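Local coordinates for protein xyloglucan-specific endo-beta-1,4-glucanase BoGH9A (PDB 6DHT) that cleaves the beta-1,4-linked glucan backbone of xyloglucan as an endo-acting glycoside hydrolase of family 9, releasing xyloglucan oligosaccharides, at residues T480-V485 with E535-T540; L20-Y25 with L488-P493. All blocks are in the same frame, centred on the assembly; numbering follows the deposited sequence.

Contact 1 is the more deeply set of the two, a partly buried aromatic cluster within the family 9 catalytic domain, whereas contact 2 is a surface junction where the N-terminal Ig-like domain meets that same domain. Residues 480-485 and 488-493 belong to one long loop between helices 461-474 and 499-503, so both contacts hold the same element from different directions. Their chemistry differs accordingly: ring edges on ring faces join 480-485 to 535-540, while 20-25 reaches 488-493 mainly through a side-chain amide bound to backbone N-H groups. The centres lie 12 Å apart, and Gln22 of contact 2 also reaches residues 480-485.

Contact 1 (T480-V485 with E535-T540); sequences TGFCYV and ESYVDT
An aromatic cluster of Phe482, Tyr484 and Tyr537, in two successive edge-to-face contacts, lies beside Asp539, a predicted active-site residue. Tyr537 is the shared member. Its CG stands anti to the backbone N (chi1 167°), and the ring extends toward 480-485. The CE2 corner of this ring points at the middle of the Phe482 face, 3.6 Å above the plane, with the two planes 70° apart. The face of Tyr537 in turn receives the edge of Tyr484, whose CE1 sits over the ring centre, 3.9 Å from Tyr537 CG; here the planes are almost perpendicular at 89°.

At the other end of the contact, Thr480 CG2 lies 3.9 Å from Glu535 CA. The hydroxyl of the same threonine turns back into its own segment: OG1 accepts from Phe482 N at 3.3 Å, closing an ST turn, and lies 2.7 Å from Tyr484 OH. Asp539 OD2 lies 4.1 Å from Phe482 CE2, approaching the ring obliquely. That carboxylate is held by backbone N-H groups of Lys494 and His495 and by Asn547, which also binds the hydroxyl of Tyr537.

The cluster thus joins the loop that follows helix 461-474 to the one between helices 499-503 and 544-547, with Asn547 at the end of the latter helix.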
loop_
_atom_site.group_PDB
_atom_site.type_symbol
_atom_site.label_atom_id
_atom_site.label_comp_id
_atom_site.label_asym_id
_atom_site.label_seq_id
_atom_site.Cartn_x
_atom_site.Cartn_y
_atom_site.Cartn_z
ATOM N N THR A 480 -0.902 -21.359 0.239
ATOM C CA THR A 480 -2.293 -21.557 -0.203
ATOM C C THR A 480 -2.401 -21.704 -1.713
ATOM O O THR A 480 -3.375 -22.286 -2.217
ATOM C CB THR A 480 -3.224 -20.416 0.239
ATOM O OG1 THR A 480 -2.809 -19.207 -0.426
ATOM C CG2 THR A 480 -3.157 -20.227 1.712
ATOM N N GLY A 481 -1.433 -21.164 -2.453
ATOM C CA GLY A 481 -1.512 -21.140 -3.904
ATOM C C GLY A 481 -2.306 -19.985 -4.504
ATOM O O GLY A 481 -2.525 -19.948 -5.701
ATOM N N PHE A 482 -2.743 -19.048 -3.681
ATOM C CA PHE A 482 -3.412 -17.846 -4.198
ATOM C C PHE A 482 -2.415 -16.789 -4.637
ATOM O O PHE A 482 -1.409 -16.570 -3.978
ATOM C CB PHE A 482 -4.288 -17.205 -3.140
ATOM C CG PHE A 482 -5.641 -17.841 -3.001
ATOM C CD1 PHE A 482 -5.819 -18.971 -2.217
ATOM C CD2 PHE A 482 -6.732 -17.305 -3.651
ATOM C CE1 PHE A 482 -7.088 -19.549 -2.084
ATOM C CE2 PHE A 482 -7.985 -17.865 -3.533
ATOM C CZ PHE A 482 -8.174 -19.006 -2.745
ATOM N N CYS A 483 -2.714 -16.177 -5.774
ATOM C CA CYS A 483 -2.227 -14.844 -6.075
ATOM C C CYS A 483 -3.198 -13.937 -5.358
ATOM O O CYS A 483 -4.380 -13.922 -5.695
ATOM C CB CYS A 483 -2.283 -14.601 -7.563
ATOM S SG CYS A 483 -2.025 -12.885 -8.034
ATOM N N TYR A 484 -2.718 -13.221 -4.349
ATOM C CA TYR A 484 -3.587 -12.520 -3.405
ATOM C C TYR A 484 -4.071 -11.137 -3.863
ATOM O O TYR A 484 -4.446 -10.312 -3.056
ATOM C CB TYR A 484 -2.891 -12.392 -2.042
ATOM C CG TYR A 484 -2.706 -13.675 -1.243
ATOM C CD1 TYR A 484 -3.782 -14.243 -0.572
ATOM C CD2 TYR A 484 -1.466 -14.242 -1.087
ATOM C CE1 TYR A 484 -3.609 -15.353 0.211
ATOM C CE2 TYR A 484 -1.269 -15.376 -0.304
ATOM C CZ TYR A 484 -2.359 -15.925 0.335
ATOM O OH TYR A 484 -2.186 -17.053 1.134
ATOM N N VAL A 485 -4.099 -10.920 -5.169
ATOM C CA VAL A 485 -4.539 -9.656 -5.740
ATOM C C VAL A 485 -5.723 -9.948 -6.656
ATOM O O VAL A 485 -5.616 -10.762 -7.581
ATOM C CB VAL A 485 -3.433 -9.000 -6.577
ATOM C CG1 VAL A 485 -3.927 -7.663 -7.110
ATOM C CG2 VAL A 485 -2.186 -8.757 -5.733
ATOM N N GLU A 535 -1.792 -20.665 6.189
ATOM C CA GLU A 535 -2.926 -21.209 5.468
ATOM C C GLU A 535 -4.258 -20.730 6.062
ATOM O O GLU A 535 -5.337 -21.149 5.625
ATOM C CB GLU A 535 -2.841 -22.742 5.497
ATOM C CG GLU A 535 -1.609 -23.311 4.794
ATOM C CD GLU A 535 -1.556 -24.834 4.826
ATOM O OE1 GLU A 535 -2.552 -25.461 5.246
ATOM O OE2 GLU A 535 -0.519 -25.399 4.436
ATOM N N SER A 536 -4.181 -19.841 7.052
ATOM C CA SER A 536 -5.366 -19.292 7.702
ATOM C C SER A 536 -6.002 -18.175 6.885
ATOM O O SER A 536 -6.128 -17.044 7.354
ATOM C CB SER A 536 -5.038 -18.764 9.095
ATOM O OG SER A 536 -4.575 -19.824 9.913
ATOM N N TYR A 537 -6.453 -18.539 5.694
ATOM C CA TYR A 537 -7.008 -17.607 4.723
ATOM C C TYR A 537 -8.271 -18.252 4.139
ATOM O O TYR A 537 -8.248 -19.426 3.782
ATOM C CB TYR A 537 -5.959 -17.303 3.602
ATOM C CG TYR A 537 -6.593 -16.597 2.432
ATOM C CD1 TYR A 537 -6.922 -15.252 2.522
ATOM C CD2 TYR A 537 -6.917 -17.275 1.267
ATOM C CE1 TYR A 537 -7.559 -14.613 1.503
ATOM C CE2 TYR A 537 -7.591 -16.641 0.240
ATOM C CZ TYR A 537 -7.876 -15.294 0.362
ATOM O OH TYR A 537 -8.572 -14.645 -0.629
ATOM N N VAL A 538 -9.339 -17.476 4.068
ATOM C CA VAL A 538 -10.559 -17.887 3.386
ATOM C C VAL A 538 -11.037 -16.807 2.419
ATOM O O VAL A 538 -11.162 -15.650 2.779
ATOM C CB VAL A 538 -11.727 -18.226 4.397
ATOM C CG1 VAL A 538 -11.425 -19.520 5.104
ATOM C CG2 VAL A 538 -11.965 -17.099 5.384
ATOM N N ASP A 539 -11.351 -17.245 1.200
ATOM C CA ASP A 539 -11.871 -16.354 0.178
ATOM C C ASP A 539 -13.404 -16.313 0.254
ATOM O O ASP A 539 -14.112 -16.896 -0.581
ATOM C CB ASP A 539 -11.372 -16.807 -1.184
ATOM C CG ASP A 539 -11.817 -15.890 -2.311
ATOM O OD1 ASP A 539 -12.096 -14.701 -2.044
ATOM O OD2 ASP A 539 -11.868 -16.414 -3.460
ATOM N N THR A 540 -13.888 -15.625 1.279
ATOM C CA THR A 540 -15.312 -15.396 1.444
ATOM C C THR A 540 -15.534 -13.951 1.851
ATOM O O THR A 540 -14.681 -13.342 2.512
ATOM C CB THR A 540 -15.927 -16.383 2.488
ATOM O OG1 THR A 540 -15.308 -16.177 3.766
ATOM C CG2 THR A 540 -15.761 -17.830 2.069
#

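Contact 2 (L20-Y25 with L488-P493); sequences LNQLGY and LGTKSP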
loop_
_atom_site.group_PDB
_atom_site.type_symbol
_atom_site.label_atom_id
_atom_site.label_comp_id
_atom_site.label_asym_id
_atom_site.label_seq_id
_atom_site.Cartn_x
_atom_site.Cartn_y
_atom_site.Cartn_z
ATOM N N LEU A 20 4.136 -20.772 -7.682
ATOM C CA LEU A 20 5.022 -19.870 -8.404
ATOM C C LEU A 20 4.391 -18.487 -8.531
ATOM O O LEU A 20 3.232 -18.290 -8.238
ATOM C CB LEU A 20 5.362 -20.435 -9.787
ATOM C CG LEU A 20 4.324 -20.299 -10.907
ATOM C CD1 LEU A 20 4.872 -20.838 -12.192
ATOM C CD2 LEU A 20 3.006 -21.031 -10.578
ATOM N N ASN A 21 5.181 -17.539 -9.013
ATOM C CA ASN A 21 4.666 -16.238 -9.399
ATOM C C ASN A 21 3.769 -16.421 -10.619
ATOM O O ASN A 21 4.226 -16.748 -11.711
ATOM C CB ASN A 21 5.847 -15.335 -9.714
ATOM C CG ASN A 21 5.423 -13.930 -10.098
ATOM O OD1 ASN A 21 4.415 -13.734 -10.781
ATOM N ND2 ASN A 21 6.223 -12.943 -9.698
ATOM N N GLN A 22 2.476 -16.213 -10.407
ATOM C CA GLN A 22 1.479 -16.506 -11.445
ATOM C C GLN A 22 1.394 -15.449 -12.524
ATOM O O GLN A 22 0.635 -15.602 -13.478
ATOM C CB GLN A 22 0.111 -16.702 -10.809
ATOM C CG GLN A 22 0.031 -17.938 -9.901
ATOM C CD GLN A 22 -1.257 -18.038 -9.125
ATOM O OE1 GLN A 22 -2.255 -17.400 -9.466
ATOM N NE2 GLN A 22 -1.239 -18.804 -8.027
ATOM N N LEU A 23 2.159 -14.356 -12.386
ATOM C CA LEU A 23 2.239 -13.378 -13.459
ATOM C C LEU A 23 3.403 -13.730 -14.385
ATOM O O LEU A 23 3.293 -13.600 -15.606
ATOM C CB LEU A 23 2.408 -11.978 -12.893
ATOM C CG LEU A 23 1.331 -11.503 -11.930
ATOM C CD1 LEU A 23 1.399 -9.962 -11.827
ATOM C CD2 LEU A 23 -0.079 -11.946 -12.271
ATOM N N GLY A 24 4.502 -14.209 -13.805
ATOM C CA GLY A 24 5.660 -14.627 -14.579
ATOM C C GLY A 24 6.934 -13.972 -14.077
ATOM O O GLY A 24 6.990 -13.485 -12.943
ATOM N N TYR A 25 7.952 -13.961 -14.931
ATOM C CA TYR A 25 9.299 -13.565 -14.541
ATOM C C TYR A 25 9.949 -12.647 -15.539
ATOM O O TYR A 25 9.749 -12.784 -16.744
ATOM C CB TYR A 25 10.203 -14.793 -14.417
ATOM C CG TYR A 25 9.656 -15.822 -13.495
ATOM C CD1 TYR A 25 9.869 -15.760 -12.116
ATOM C CD2 TYR A 25 8.926 -16.889 -13.993
ATOM C CE1 TYR A 25 9.337 -16.703 -11.262
ATOM C CE2 TYR A 25 8.405 -17.840 -13.153
ATOM C CZ TYR A 25 8.618 -17.746 -11.790
ATOM O OH TYR A 25 8.097 -18.687 -10.934
ATOM N N LEU A 488 -6.052 -10.768 -10.971
ATOM C CA LEU A 488 -4.774 -11.118 -11.591
ATOM C C LEU A 488 -4.351 -12.540 -11.257
ATOM O O LEU A 488 -4.870 -13.133 -10.330
ATOM C CB LEU A 488 -3.705 -10.152 -11.138
ATOM C CG LEU A 488 -3.917 -8.729 -11.669
ATOM C CD1 LEU A 488 -2.966 -7.858 -10.963
ATOM C CD2 LEU A 488 -3.712 -8.626 -13.177
ATOM N N GLY A 489 -3.414 -13.091 -12.025
ATOM C CA GLY A 489 -2.934 -14.443 -11.779
ATOM C C GLY A 489 -3.920 -15.500 -12.202
ATOM O O GLY A 489 -4.877 -15.228 -12.919
ATOM N N THR A 490 -3.655 -16.708 -11.730
ATOM C CA THR A 490 -4.433 -17.890 -12.075
ATOM C C THR A 490 -5.469 -18.249 -11.037
ATOM O O THR A 490 -6.568 -18.684 -11.385
ATOM C CB THR A 490 -3.471 -19.076 -12.251
ATOM O OG1 THR A 490 -2.630 -18.818 -13.366
ATOM C CG2 THR A 490 -4.242 -20.350 -12.508
ATOM N N LYS A 491 -5.106 -18.150 -9.768
ATOM C CA LYS A 491 -6.029 -18.443 -8.684
ATOM C C LYS A 491 -5.954 -17.254 -7.747
ATOM O O LYS A 491 -4.993 -17.117 -6.995
ATOM C CB LYS A 491 -5.636 -19.739 -7.979
ATOM C CG LYS A 491 -6.491 -20.074 -6.800
ATOM C CD LYS A 491 -5.990 -21.337 -6.144
ATOM C CE LYS A 491 -6.585 -21.535 -4.806
ATOM N NZ LYS A 491 -5.818 -22.581 -4.075
ATOM N N SER A 492 -6.948 -16.388 -7.838
ATOM C CA SER A 492 -6.955 -15.141 -7.083
ATOM C C SER A 492 -8.288 -14.985 -6.324
ATOM O O SER A 492 -9.243 -15.720 -6.589
ATOM C CB SER A 492 -6.726 -13.957 -8.017
ATOM O OG SER A 492 -7.682 -13.964 -9.073
ATOM N N PRO A 493 -8.380 -14.073 -5.359
ATOM C CA PRO A 493 -9.624 -13.972 -4.579
ATOM C C PRO A 493 -10.819 -13.541 -5.424
ATOM O O PRO A 493 -10.772 -12.538 -6.130
ATOM C CB PRO A 493 -9.299 -12.931 -3.512
ATOM C CG PRO A 493 -7.780 -12.851 -3.498
ATOM C CD PRO A 493 -7.376 -13.094 -4.899
#
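Gln22 extends toward Thr490 and Lys491 with CG anti to its carbonyl carbon (chi1 -66°) and CD continuing the chain straight (chi2 172°), which carries the terminal amide up to the backbone of 488-493. There OE1 accepts two successive N-H groups, from Thr490 N at 2.8 Å and Lys491 N at 3.0 Å. The second bond is nearly straight, at 169°, and both donors approach from the same face of the amide plane, each tilted out of it. The nitrogen of the amide is used as well, NE2 donating to Gly481 O at 2.9 Å, and bonds at both OE1 and NE2 restrict rotation of the amide. Replacing Gln22 by an alanine would probably leave the N-H groups of Thr490 and Lys491 without this shared acceptor and Gly481 O without this donor, loosening the tie between the two domains.

This is a domain interface: 20-25 lies in the loop between strands 18-19 and 32-35 of the Ig-like domain, while 488-493 belongs to the catalytic domain. The turn bearing Gln22 is shaped by Asn21, whose OD1 accepts from Leu23 N at 2.8 Å in an Asx turn and also from Gly24 N at 3.1 Å. Across the interface, Gly489 has a positive phi, and a CB there would clash with Gln22 OE1. Leu23 CD2 settles alongside this glycine, 3.5 Å from Gly489 N, and lies 4.2 Å from Leu488 CB. Both leucines also rest on Leu107 of helix 105-117.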